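Local coordinates for amidase, hydantoinase/carbamoylase family (Burkholderia ambifaria, PDB 5TP4), which probably hydrolyses N-carbamoyl-L-amino acids to free amino acids, as a zinc-dependent amidase of the peptidase M20 family, at residues W134-G139 / A145-A150; D160-Q165 / I170-A175; A364-I369 / T377-I382; R49-F54 / G71-R76; A25-I30 / V38-L43. All coordinates share one frame; numbering follows the deposited sequence.

Contact 1: W134-G139 / A145-A150; sequences WTNEEG and AMLGSA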
# COMPACT_ATOMS: atom_id res chain seq x y z
N TRP B 134 -26.28 -6.81 24.78
CA TRP B 134 -26.88 -6.76 23.44
C TRP B 134 -26.24 -7.78 22.52
O TRP B 134 -25.02 -7.98 22.55
CB TRP B 134 -26.71 -5.37 22.83
CG TRP B 134 -27.22 -4.22 23.66
CD1 TRP B 134 -26.48 -3.36 24.46
CD2 TRP B 134 -28.58 -3.81 23.77
NE1 TRP B 134 -27.34 -2.43 25.04
CE2 TRP B 134 -28.62 -2.70 24.65
CE3 TRP B 134 -29.78 -4.30 23.23
CZ2 TRP B 134 -29.82 -2.05 24.97
CZ3 TRP B 134 -30.97 -3.65 23.54
CH2 TRP B 134 -30.98 -2.54 24.42
N THR B 135 -27.07 -8.41 21.68
CA THR B 135 -26.56 -9.39 20.72
C THR B 135 -25.62 -8.76 19.70
O THR B 135 -25.90 -7.69 19.15
CB THR B 135 -27.73 -10.04 19.98
OG1 THR B 135 -28.53 -10.76 20.92
CG2 THR B 135 -27.24 -10.98 18.88
N ASN B 136 -24.51 -9.47 19.41
CA ASN B 136 -23.64 -9.15 18.27
C ASN B 136 -23.28 -7.67 18.21
O ASN B 136 -23.38 -7.02 17.16
CB ASN B 136 -24.28 -9.59 16.95
CG ASN B 136 -23.28 -9.67 15.79
OD1 ASN B 136 -22.52 -10.62 15.70
ND2 ASN B 136 -23.32 -8.69 14.89
N GLU B 137 -22.80 -7.13 19.33
CA GLU B 137 -22.31 -5.75 19.29
C GLU B 137 -21.09 -5.63 18.38
O GLU B 137 -20.90 -4.60 17.73
CB GLU B 137 -21.97 -5.27 20.72
CG GLU B 137 -21.44 -3.81 20.79
CD GLU B 137 -19.96 -3.68 20.45
OE1 GLU B 137 -19.26 -4.70 20.37
OE2 GLU B 137 -19.50 -2.54 20.26
N GLU B 138 -20.25 -6.67 18.32
CA GLU B 138 -18.95 -6.51 17.69
C GLU B 138 -18.97 -6.47 16.17
O GLU B 138 -18.00 -6.00 15.57
CB GLU B 138 -18.02 -7.64 18.15
CG GLU B 138 -17.60 -7.50 19.60
CD GLU B 138 -16.57 -6.39 19.85
OE1 GLU B 138 -16.16 -5.69 18.89
OE2 GLU B 138 -16.14 -6.23 21.01
N GLY B 139 -20.03 -6.95 15.52
CA GLY B 139 -20.05 -6.95 14.06
C GLY B 139 -19.00 -7.83 13.40
O GLY B 139 -18.63 -7.57 12.25
N ALA B 145 -22.13 -4.16 13.13
CA ALA B 145 -21.86 -3.92 14.54
C ALA B 145 -23.12 -3.36 15.19
O ALA B 145 -23.98 -2.77 14.53
CB ALA B 145 -20.69 -2.94 14.71
N MET B 146 -23.22 -3.56 16.51
CA MET B 146 -24.36 -3.06 17.29
C MET B 146 -25.67 -3.56 16.72
O MET B 146 -26.67 -2.85 16.71
CB MET B 146 -24.37 -1.53 17.37
CG MET B 146 -23.42 -0.91 18.41
SD MET B 146 -21.73 -0.63 17.83
CE MET B 146 -22.00 0.69 16.67
N LEU B 147 -25.66 -4.82 16.26
CA LEU B 147 -26.84 -5.39 15.62
C LEU B 147 -28.01 -5.47 16.59
O LEU B 147 -29.13 -5.06 16.26
CB LEU B 147 -26.47 -6.78 15.07
CG LEU B 147 -27.55 -7.57 14.33
CD1 LEU B 147 -26.88 -8.61 13.40
CD2 LEU B 147 -28.52 -8.27 15.30
N GLY B 148 -27.78 -5.99 17.79
CA GLY B 148 -28.86 -6.17 18.74
C GLY B 148 -29.48 -4.85 19.19
O GLY B 148 -30.70 -4.72 19.27
N SER B 149 -28.64 -3.86 19.50
CA SER B 149 -29.20 -2.57 19.90
C SER B 149 -29.82 -1.84 18.72
O SER B 149 -30.83 -1.14 18.89
CB SER B 149 -28.12 -1.70 20.58
OG SER B 149 -26.98 -1.59 19.74
N ALA B 150 -29.27 -1.99 17.51
CA ALA B 150 -29.94 -1.43 16.33
C ALA B 150 -31.34 -2.02 16.14
O ALA B 150 -32.27 -1.30 15.75
CB ALA B 150 -29.09 -1.66 15.07
O HOH W 1 -25.73 -4.88 19.72
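The indole of Trp-134 lies over Ser-149: CB of Ser-149 sits above one face, offset toward the rim and 4.1 Å from the centroid of the five-membered ring, a CH-pi contact 20° off the ring normal. With CG anti to its carbonyl carbon (chi1 -55°), Trp-134 also brings CE3 to 3.8 Å from Ser-149 CA. Its NE1 bonds to Tyr-194, while the hydroxyl of Ser-149 goes to Asp-367. The amide of Asn-136 meets Leu-147 through ND2, 3.7 Å from Leu-147 CB, and the same nitrogen donates to the carbonyl of Phe-142. Three successive amides tie the backbones: Met-146 N to Glu-137 O (2.8 Å), Leu-147 N to Asn-136 O (3.3 Å) and Gly-148 N to Thr-135 O (2.9 Å). A water donates to Thr-135 O and accepts from Ser-149 N. Gly-148, with no side chain, lets its CA come 4.4 Å from the CA of Thr-135. The first turn of helix 147-153 is bonded to the loop after strand 129-133, which carries Glu-138, at coordinating distance from a zinc ion, and Glu-137, with helix 367-372 alongside at Asp-367.

Contact 2: D160-Q165 / I170-A175; sequences DALARQ and ITLGAA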
# COMPACT_ATOMS: atom_id res chain seq x y z
N ASP B 160 -34.56 -8.35 8.79
CA ASP B 160 -33.28 -8.18 8.12
C ASP B 160 -32.15 -8.74 8.99
O ASP B 160 -31.25 -9.42 8.49
CB ASP B 160 -33.04 -6.72 7.79
CG ASP B 160 -34.00 -6.21 6.72
OD1 ASP B 160 -34.59 -7.04 6.00
OD2 ASP B 160 -34.16 -4.97 6.59
N ALA B 161 -32.22 -8.50 10.30
CA ALA B 161 -31.19 -9.01 11.20
C ALA B 161 -31.19 -10.53 11.25
O ALA B 161 -30.12 -11.15 11.21
CB ALA B 161 -31.38 -8.44 12.61
N LEU B 162 -32.36 -11.15 11.34
CA LEU B 162 -32.42 -12.60 11.44
C LEU B 162 -31.86 -13.28 10.21
O LEU B 162 -31.40 -14.43 10.29
CB LEU B 162 -33.87 -13.04 11.69
CG LEU B 162 -34.41 -12.52 13.02
CD1 LEU B 162 -35.90 -12.78 13.08
CD2 LEU B 162 -33.69 -13.18 14.21
N ALA B 163 -31.88 -12.59 9.06
CA ALA B 163 -31.42 -13.17 7.81
C ALA B 163 -29.94 -12.93 7.54
O ALA B 163 -29.40 -13.48 6.57
CB ALA B 163 -32.26 -12.62 6.64
N ARG B 164 -29.27 -12.11 8.35
CA ARG B 164 -27.84 -11.90 8.18
C ARG B 164 -27.10 -13.23 8.30
O ARG B 164 -27.42 -14.06 9.16
CB ARG B 164 -27.32 -10.91 9.24
CG ARG B 164 -27.85 -9.49 9.06
CD ARG B 164 -27.30 -8.81 7.80
NE ARG B 164 -28.01 -7.55 7.56
CZ ARG B 164 -27.45 -6.35 7.60
NH1 ARG B 164 -26.15 -6.22 7.83
NH2 ARG B 164 -28.18 -5.27 7.38
N GLN B 165 -26.14 -13.44 7.41
CA GLN B 165 -25.41 -14.69 7.36
C GLN B 165 -23.96 -14.43 7.76
O GLN B 165 -23.40 -13.38 7.46
CB GLN B 165 -25.45 -15.31 5.97
CG GLN B 165 -26.84 -15.72 5.54
CD GLN B 165 -26.86 -16.39 4.17
OE1 GLN B 165 -25.81 -16.67 3.59
NE2 GLN B 165 -28.05 -16.65 3.66
N ILE B 170 -24.44 -19.40 7.69
CA ILE B 170 -25.41 -19.60 8.76
C ILE B 170 -26.13 -18.29 9.05
O ILE B 170 -25.49 -17.25 9.21
CB ILE B 170 -24.71 -20.11 10.02
CG1 ILE B 170 -24.03 -21.45 9.72
CG2 ILE B 170 -25.69 -20.22 11.17
CD1 ILE B 170 -23.13 -21.89 10.83
N THR B 171 -27.46 -18.35 9.14
CA THR B 171 -28.19 -17.14 9.45
C THR B 171 -28.15 -16.85 10.95
O THR B 171 -27.99 -17.75 11.78
CB THR B 171 -29.65 -17.25 9.00
OG1 THR B 171 -30.32 -18.26 9.78
CG2 THR B 171 -29.71 -17.62 7.53
N LEU B 172 -28.34 -15.58 11.29
CA LEU B 172 -28.40 -15.23 12.70
C LEU B 172 -29.58 -15.92 13.38
O LEU B 172 -29.47 -16.36 14.53
CB LEU B 172 -28.48 -13.71 12.87
CG LEU B 172 -28.41 -13.23 14.32
CD1 LEU B 172 -27.42 -12.07 14.47
CD2 LEU B 172 -29.79 -12.80 14.75
N GLY B 173 -30.72 -16.01 12.70
CA GLY B 173 -31.84 -16.75 13.29
C GLY B 173 -31.49 -18.20 13.57
O GLY B 173 -31.78 -18.73 14.65
N ALA B 174 -30.87 -18.87 12.60
CA ALA B 174 -30.40 -20.23 12.85
C ALA B 174 -29.43 -20.27 14.02
O ALA B 174 -29.46 -21.21 14.83
CB ALA B 174 -29.73 -20.79 11.59
N ALA B 175 -28.55 -19.26 14.13
CA ALA B 175 -27.58 -19.25 15.22
C ALA B 175 -28.26 -19.01 16.57
O ALA B 175 -27.83 -19.56 17.59
CB ALA B 175 -26.50 -18.20 14.97
O HOH W 2 -33.12 -16.86 9.62
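Leu-172 and Leu-162 make the apolar part of the contact, their CD2 methyls 4.0 Å apart where the two side chains cross. CB of the buried Leu-172 lies 3.5 Å from Ala-161 O, so this side chain packs against main chain as well as methyl. The tight part is otherwise backbone. Gly-173 N donates to Leu-162 O at 3.0 Å, in the carbonyl plane and on a lone pair; Leu-172 N reaches Arg-164 O at 2.8 Å, nearly head-on to the carbonyl although its N-H is bent to 140°. A CA-H...O contact from Thr-171 CA shares that carbonyl of Arg-164. The solvent side is sparser: Gln-165 is exposed, and its CG against Thr-171 CG2 is the one contact there between side-chain carbons. A water on this side donates to Leu-162 O and is also hydrogen-bonded to the hydroxyl of Thr-171. On the inner side Ala-161 and Leu-172 both touch Leu-147 of helix 147-153. Thr-171 is the N-cap of helix 172-179: its OG1, placed between backbone N and carbonyl carbon (chi1 67°), accepts from Ala-174 N at 2.9 Å. The arrangement is a short loop joining two consecutive helices, 158-163 and 172-179, closed by a single beta bridge between Gln-165 and Thr-171 and by an N-capped helix start.

Contact 3: A364-I369 / T377-I382; sequences AGHDAI and TAMVFI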
# COMPACT_ATOMS: atom_id res chain seq x y z
N ALA B 364 -15.08 5.47 19.50
CA ALA B 364 -15.47 4.27 18.77
C ALA B 364 -16.94 3.96 19.06
O ALA B 364 -17.56 4.54 19.95
CB ALA B 364 -14.59 3.07 19.14
N GLY B 365 -17.49 3.01 18.29
CA GLY B 365 -18.89 2.68 18.43
C GLY B 365 -19.18 1.87 19.67
O GLY B 365 -18.33 1.13 20.17
N HIS B 366 -20.39 2.06 20.20
CA HIS B 366 -20.89 1.30 21.33
C HIS B 366 -22.39 1.17 21.14
O HIS B 366 -23.00 1.96 20.42
CB HIS B 366 -20.65 1.99 22.67
CG HIS B 366 -19.20 2.24 22.93
ND1 HIS B 366 -18.31 1.22 23.18
CD2 HIS B 366 -18.48 3.39 22.89
CE1 HIS B 366 -17.09 1.74 23.32
NE2 HIS B 366 -17.17 3.05 23.14
N ASP B 367 -22.97 0.20 21.83
CA ASP B 367 -24.43 0.13 21.84
C ASP B 367 -25.05 1.44 22.31
O ASP B 367 -26.14 1.81 21.83
CB ASP B 367 -24.88 -1.01 22.73
CG ASP B 367 -24.50 -2.37 22.14
OD1 ASP B 367 -24.97 -2.71 21.02
OD2 ASP B 367 -23.72 -3.12 22.81
N ALA B 368 -24.40 2.15 23.24
CA ALA B 368 -24.90 3.46 23.68
C ALA B 368 -25.14 4.42 22.52
O ALA B 368 -26.04 5.26 22.61
CB ALA B 368 -23.92 4.10 24.66
N ILE B 369 -24.34 4.34 21.45
CA ILE B 369 -24.53 5.23 20.30
C ILE B 369 -25.92 5.05 19.71
O ILE B 369 -26.64 6.03 19.38
CB ILE B 369 -23.45 4.96 19.24
CG1 ILE B 369 -22.07 5.32 19.79
CG2 ILE B 369 -23.78 5.77 17.96
CD1 ILE B 369 -21.92 6.78 20.17
N THR B 377 -29.37 8.94 27.28
CA THR B 377 -28.22 8.05 27.38
C THR B 377 -27.00 8.77 27.93
O THR B 377 -26.79 9.96 27.66
CB THR B 377 -27.89 7.45 25.98
OG1 THR B 377 -28.94 6.55 25.59
CG2 THR B 377 -26.55 6.69 25.97
N ALA B 378 -26.19 8.04 28.71
CA ALA B 378 -24.89 8.57 29.13
C ALA B 378 -23.94 7.39 29.23
O ALA B 378 -24.36 6.23 29.31
CB ALA B 378 -24.93 9.31 30.48
N MET B 379 -22.64 7.71 29.22
CA MET B 379 -21.64 6.66 29.41
C MET B 379 -20.62 7.07 30.47
O MET B 379 -20.34 8.26 30.69
CB MET B 379 -20.88 6.34 28.12
CG MET B 379 -21.70 5.58 27.05
SD MET B 379 -20.63 5.13 25.64
CE MET B 379 -19.66 3.82 26.36
N VAL B 380 -20.04 6.04 31.10
CA VAL B 380 -18.92 6.21 32.02
C VAL B 380 -17.72 5.54 31.38
O VAL B 380 -17.73 4.31 31.21
CB VAL B 380 -19.17 5.58 33.40
CG1 VAL B 380 -18.02 5.96 34.37
CG2 VAL B 380 -20.54 6.00 33.99
N PHE B 381 -16.68 6.32 31.06
CA PHE B 381 -15.41 5.72 30.64
C PHE B 381 -14.46 5.58 31.83
O PHE B 381 -14.42 6.44 32.71
CB PHE B 381 -14.66 6.57 29.61
CG PHE B 381 -15.04 6.34 28.17
CD1 PHE B 381 -15.91 5.36 27.78
CD2 PHE B 381 -14.49 7.18 27.21
CE1 PHE B 381 -16.23 5.18 26.42
CE2 PHE B 381 -14.80 7.03 25.86
CZ PHE B 381 -15.66 6.03 25.46
N ILE B 382 -13.66 4.51 31.81
CA ILE B 382 -12.51 4.34 32.70
C ILE B 382 -11.25 4.22 31.85
O ILE B 382 -11.30 3.84 30.67
CB ILE B 382 -12.68 3.12 33.65
CG1 ILE B 382 -12.79 1.79 32.89
CG2 ILE B 382 -13.88 3.34 34.57
CD1 ILE B 382 -12.55 0.57 33.77
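His-366 and Ala-368 face strand 377-382 without any hydrogen bond between the segments. Residues 377-382 are extended, whereas 364-366 form a loop that turns into helix 367-372, with Ile-369 N bonded to His-366 O. The nearest CA atoms, those of Ala-368 and Thr-377, are 6.8 Å apart, a spacing bridged by side chains. Met-379 supplies the centre. Its chain runs straight at chi2 and bends at chi3 (73°), which carries CE over the imidazole of His-366, 3.6 Å above the plane and offset toward the rim. This is a CH-pi contact, with CE 3.9 Å from the ring centroid and 23° off the normal; SD lies obliquely, further from the axis. Strand 377-382 runs between strand 193-199, parallel to it, and strand 212-229, antiparallel, within the large mixed sheet, so the helix and the loop before it cover one face of that sheet near the zinc site. The ring of His-366 also meets the ring of the zinc ligand His-198, their planes at about 55°. Phe-381 comes to His-366 by its edge: NE2 of His-366 lies near the phenyl plane, 4.0 Å from Phe-381 CE1. Ala-368 CB packs 3.6 Å from Met-379 CG and equally close to its SD. At the start of the strand, Thr-377 turns CG2 to the helix, 3.7 Å from Ala-368 O, while its OG1 bonds back to Val-375 O.

Contact 4: R49-F54 / G71-R76; sequences RGRDLF and GNLFAR. With EDO (1,2-ethanediol), chain U.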
# COMPACT_ATOMS: atom_id res chain seq x y z
N ARG B 49 -22.13 -19.84 26.60
CA ARG B 49 -21.63 -20.14 27.94
C ARG B 49 -21.46 -18.87 28.76
O ARG B 49 -21.75 -18.86 29.96
CB ARG B 49 -20.30 -20.93 27.87
CG ARG B 49 -20.47 -22.33 27.30
CD ARG B 49 -19.16 -23.05 26.99
NE ARG B 49 -19.48 -24.33 26.36
CZ ARG B 49 -18.99 -24.73 25.19
NH1 ARG B 49 -18.13 -23.94 24.54
NH2 ARG B 49 -19.36 -25.90 24.68
N GLY B 50 -21.03 -17.78 28.12
CA GLY B 50 -20.90 -16.51 28.83
C GLY B 50 -22.25 -15.91 29.19
O GLY B 50 -22.45 -15.42 30.30
N ARG B 51 -23.19 -15.93 28.24
CA ARG B 51 -24.55 -15.49 28.51
C ARG B 51 -25.14 -16.27 29.68
O ARG B 51 -25.75 -15.69 30.59
CB ARG B 51 -25.42 -15.70 27.27
CG ARG B 51 -25.13 -14.80 26.10
CD ARG B 51 -25.70 -15.44 24.78
NE ARG B 51 -25.83 -14.43 23.74
CZ ARG B 51 -26.94 -13.73 23.51
NH1 ARG B 51 -28.04 -13.97 24.23
NH2 ARG B 51 -26.97 -12.80 22.58
N ASP B 52 -24.97 -17.60 29.66
CA ASP B 52 -25.56 -18.46 30.68
C ASP B 52 -24.94 -18.21 32.05
O ASP B 52 -25.66 -18.23 33.06
CB ASP B 52 -25.38 -19.93 30.30
CG ASP B 52 -26.41 -20.40 29.28
OD1 ASP B 52 -27.25 -19.58 28.85
OD2 ASP B 52 -26.39 -21.60 28.91
N LEU B 53 -23.61 -18.06 32.11
CA LEU B 53 -22.95 -17.69 33.37
C LEU B 53 -23.51 -16.39 33.92
O LEU B 53 -23.90 -16.32 35.10
CB LEU B 53 -21.44 -17.58 33.16
CG LEU B 53 -20.65 -17.22 34.42
CD1 LEU B 53 -20.93 -18.28 35.49
CD2 LEU B 53 -19.12 -17.15 34.10
N PHE B 54 -23.54 -15.33 33.09
CA PHE B 54 -24.13 -14.05 33.49
C PHE B 54 -25.57 -14.22 33.97
O PHE B 54 -25.97 -13.66 35.00
CB PHE B 54 -24.08 -13.08 32.31
CG PHE B 54 -24.81 -11.79 32.55
CD1 PHE B 54 -24.38 -10.90 33.51
CD2 PHE B 54 -25.93 -11.49 31.80
CE1 PHE B 54 -25.08 -9.71 33.73
CE2 PHE B 54 -26.63 -10.30 32.00
CZ PHE B 54 -26.18 -9.41 32.98
N GLY B 71 -32.23 -12.18 20.65
CA GLY B 71 -31.22 -12.66 21.59
C GLY B 71 -30.71 -11.64 22.57
O GLY B 71 -29.81 -11.96 23.36
N ASN B 72 -31.21 -10.40 22.54
CA ASN B 72 -30.76 -9.43 23.54
C ASN B 72 -31.14 -9.98 24.91
O ASN B 72 -32.25 -10.47 25.10
CB ASN B 72 -31.40 -8.07 23.32
CG ASN B 72 -30.94 -7.38 22.03
OD1 ASN B 72 -29.77 -7.42 21.67
ND2 ASN B 72 -31.89 -6.71 21.36
N LEU B 73 -30.19 -9.95 25.85
CA LEU B 73 -30.31 -10.63 27.14
C LEU B 73 -30.57 -9.59 28.22
O LEU B 73 -29.72 -8.72 28.46
CB LEU B 73 -29.03 -11.42 27.44
CG LEU B 73 -28.92 -12.31 28.68
CD1 LEU B 73 -30.06 -13.34 28.78
CD2 LEU B 73 -27.59 -13.04 28.64
N PHE B 74 -31.73 -9.68 28.88
CA PHE B 74 -32.18 -8.70 29.87
C PHE B 74 -32.35 -9.32 31.24
O PHE B 74 -33.02 -10.34 31.37
CB PHE B 74 -33.54 -8.13 29.48
CG PHE B 74 -33.48 -7.26 28.27
CD1 PHE B 74 -33.64 -7.83 27.00
CD2 PHE B 74 -33.26 -5.89 28.38
CE1 PHE B 74 -33.57 -7.02 25.88
CE2 PHE B 74 -33.20 -5.08 27.25
CZ PHE B 74 -33.34 -5.65 26.00
N ALA B 75 -31.80 -8.69 32.25
CA ALA B 75 -32.04 -9.08 33.64
C ALA B 75 -32.79 -7.94 34.32
O ALA B 75 -32.42 -6.77 34.18
CB ALA B 75 -30.72 -9.35 34.37
N ARG B 76 -33.85 -8.28 35.06
CA ARG B 76 -34.78 -7.30 35.60
C ARG B 76 -34.77 -7.29 37.12
O ARG B 76 -34.86 -8.34 37.75
CB ARG B 76 -36.19 -7.61 35.10
CG ARG B 76 -37.31 -6.84 35.80
CD ARG B 76 -37.45 -5.42 35.31
NE ARG B 76 -38.69 -4.87 35.86
CZ ARG B 76 -39.46 -3.99 35.24
NH1 ARG B 76 -39.13 -3.53 34.04
NH2 ARG B 76 -40.57 -3.56 35.85
C1 EDO U . -36.92 -8.73 41.75
O1 EDO U . -35.65 -8.05 41.82
C2 EDO U . -37.07 -9.31 40.35
O2 EDO U . -37.53 -8.25 39.52
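Arg-51 supplies the polar part of the contact, gripping Gly-71 O end-on with two nitrogens. NH1 donates at 2.8 Å and NH2 at 3.1 Å, both to that single oxygen. It lies within 6° of the guanidinium plane, but the two donors meet the carbonyl differently: NH1 is in the carbonyl plane, NH2 is 47° above it. The chain of Arg-51 is extended from CG to NE, which lets a residue on the helix span to the loop. Two further partners fix the group's rotation, Asp-47 through a salt bridge to NE and Thr-135 OG1 through NH2. In the fold, helix 45-60 packs on the edge region of the mixed sheet, where strand 73-77 lies between strands 64-67 and 129-133. The apolar part centres on CD2 of Leu-73. This methyl lies 3.7 Å from Arg-51 CB and 3.9 Å from Phe-54 CD2, at the edge of the phenyl ring and near its plane. Phe-54 continues onto Ile-131 of strand 129-133 and onto Val-108 and Leu-109 of helix 105-121. Further along the strand, a 1,2-ethanediol molecule, probably from the crystallisation liquor, donates from O2 to Arg-76 O at 3.2 Å.

Contact 5: A25-I30 / V38-L43; sequences ADMARI and VRRLAL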
# COMPACT_ATOMS: atom_id res chain seq x y z
N ALA B 25 -12.71 -11.76 36.28
CA ALA B 25 -11.75 -12.85 36.10
C ALA B 25 -12.47 -14.13 35.72
O ALA B 25 -12.00 -14.87 34.85
CB ALA B 25 -10.95 -13.04 37.38
N ASP B 26 -13.60 -14.42 36.38
CA ASP B 26 -14.35 -15.64 36.09
C ASP B 26 -14.92 -15.61 34.68
O ASP B 26 -14.87 -16.63 33.97
CB ASP B 26 -15.47 -15.84 37.11
CG ASP B 26 -14.96 -16.30 38.48
OD1 ASP B 26 -13.86 -16.88 38.57
OD2 ASP B 26 -15.68 -16.09 39.47
N MET B 27 -15.46 -14.46 34.25
CA MET B 27 -16.05 -14.40 32.91
C MET B 27 -14.96 -14.50 31.85
O MET B 27 -15.15 -15.14 30.81
CB MET B 27 -16.87 -13.12 32.74
CG MET B 27 -17.60 -13.00 31.40
SD MET B 27 -18.80 -14.32 31.08
CE MET B 27 -20.16 -13.81 32.17
N ALA B 28 -13.78 -13.93 32.12
CA ALA B 28 -12.70 -14.02 31.15
C ALA B 28 -12.20 -15.44 30.95
O ALA B 28 -11.50 -15.70 29.96
CB ALA B 28 -11.56 -13.10 31.58
N ARG B 29 -12.52 -16.38 31.85
CA ARG B 29 -12.17 -17.78 31.59
C ARG B 29 -12.95 -18.36 30.42
O ARG B 29 -12.49 -19.32 29.80
CB ARG B 29 -12.46 -18.67 32.80
CG ARG B 29 -11.85 -18.26 34.12
CD ARG B 29 -10.39 -18.22 34.09
NE ARG B 29 -9.90 -18.17 35.47
CZ ARG B 29 -8.61 -18.25 35.80
NH1 ARG B 29 -7.70 -18.38 34.84
NH2 ARG B 29 -8.25 -18.20 37.08
N ILE B 30 -14.14 -17.83 30.17
CA ILE B 30 -15.09 -18.43 29.22
C ILE B 30 -14.66 -17.97 27.84
O ILE B 30 -14.82 -16.80 27.50
CB ILE B 30 -16.54 -18.02 29.53
CG1 ILE B 30 -16.87 -18.28 31.00
CG2 ILE B 30 -17.54 -18.77 28.60
CD1 ILE B 30 -16.69 -19.72 31.41
N VAL B 38 -9.90 -13.21 24.99
CA VAL B 38 -11.21 -13.84 25.11
C VAL B 38 -11.80 -13.94 23.71
O VAL B 38 -11.80 -12.96 22.96
CB VAL B 38 -12.15 -13.04 26.03
CG1 VAL B 38 -13.57 -13.62 26.04
CG2 VAL B 38 -11.58 -12.97 27.46
N ARG B 39 -12.29 -15.12 23.37
CA ARG B 39 -13.03 -15.32 22.12
C ARG B 39 -14.41 -15.87 22.47
O ARG B 39 -14.55 -17.06 22.75
CB ARG B 39 -12.29 -16.29 21.21
CG ARG B 39 -12.91 -16.45 19.83
CD ARG B 39 -12.17 -17.55 19.09
NE ARG B 39 -12.71 -17.75 17.74
CZ ARG B 39 -12.12 -17.32 16.63
NH1 ARG B 39 -10.96 -16.68 16.69
NH2 ARG B 39 -12.69 -17.55 15.45
N ARG B 40 -15.42 -14.99 22.45
CA ARG B 40 -16.82 -15.37 22.53
C ARG B 40 -17.52 -14.68 21.35
O ARG B 40 -18.25 -13.70 21.52
CB ARG B 40 -17.45 -15.02 23.88
CG ARG B 40 -16.84 -15.77 25.07
CD ARG B 40 -17.69 -15.57 26.36
NE ARG B 40 -17.89 -14.16 26.74
CZ ARG B 40 -17.10 -13.48 27.58
NH1 ARG B 40 -16.05 -14.06 28.14
NH2 ARG B 40 -17.35 -12.20 27.84
N LEU B 41 -17.31 -15.21 20.15
CA LEU B 41 -18.01 -14.67 18.98
C LEU B 41 -19.52 -14.86 19.13
O LEU B 41 -19.99 -15.90 19.59
CB LEU B 41 -17.49 -15.35 17.71
CG LEU B 41 -16.13 -14.81 17.26
CD1 LEU B 41 -15.46 -15.75 16.26
CD2 LEU B 41 -16.32 -13.45 16.65
N ALA B 42 -20.27 -13.83 18.74
CA ALA B 42 -21.71 -13.80 18.96
C ALA B 42 -22.39 -15.10 18.55
O ALA B 42 -22.21 -15.60 17.44
CB ALA B 42 -22.31 -12.61 18.20
N LEU B 43 -23.17 -15.65 19.48
CA LEU B 43 -24.05 -16.81 19.29
C LEU B 43 -23.31 -18.12 19.02
O LEU B 43 -23.95 -19.10 18.64
CB LEU B 43 -25.08 -16.56 18.17
CG LEU B 43 -25.82 -15.23 18.41
CD1 LEU B 43 -26.89 -14.99 17.33
CD2 LEU B 43 -26.46 -15.14 19.80
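Arg-40 runs across the chain at residues 27-30, where helix 17-28 gives way to loop, meeting Met-27 at about a right angle and Ile-30 obliquely. The loop between helices 17-28 and 45-60 here folds back on the first helix and is tied to it by an arginine side chain bonded to a main-chain carbonyl. The guanidinium of Arg-40 takes the sulfur of Met-27 on one face, SD standing 3.9 Å above the plane and over its centre. Met-27 reaches this place because its chain leaves with CG anti to the backbone N and then folds back at chi2 (61°) and chi3; its CG is 3.7 Å from Arg-40 NH2. At the edge of the same group, in plane, Arg-40 NH1 donates to Ile-30 O at 3.1 Å with a fairly straight N-H (163°), and NH2 donates to Leu-93 O. These hydrogen bonds of NH1 and NH2 fix the plane of the group, while the sulfur packs over one face. The bend of Arg-40 at chi3 (-57°) turns the guanidinium in beside the Ile-30 carbonyl, while CG and CD lie along that oxygen. Ile-30 CG2 meets Arg-40 CD at 3.9 Å. Val-38 fills the remaining part of the interface: its CG2 lies 4.1 Å from Ala-28 CB, and its CG1 is 3.7 Å from Ile-30 O.

How the contacts relate
Contacts 1, 3, 4 and 5 are buried, and contact 3 lies nearest the centre of the chain; only contact 2, the farthest out, is partly exposed. Contacts 1 and 2 rest mainly on backbone amides at a helix start, given to a loop in contact 1 and to the end of the preceding helix and the residue after it in contact 2. Contact 3 depends on apolar and ring packing without hydrogen bonds, contacts 4 and 5 on an arginine that reaches a carbonyl. Several join directly: Asn-72 OD1 with Thr-135 N links contacts 4 and 1, Leu-43 packs on Leu-172 between 5 and 2, and Met-27 CE meets Gly-50 O between 5 and 4.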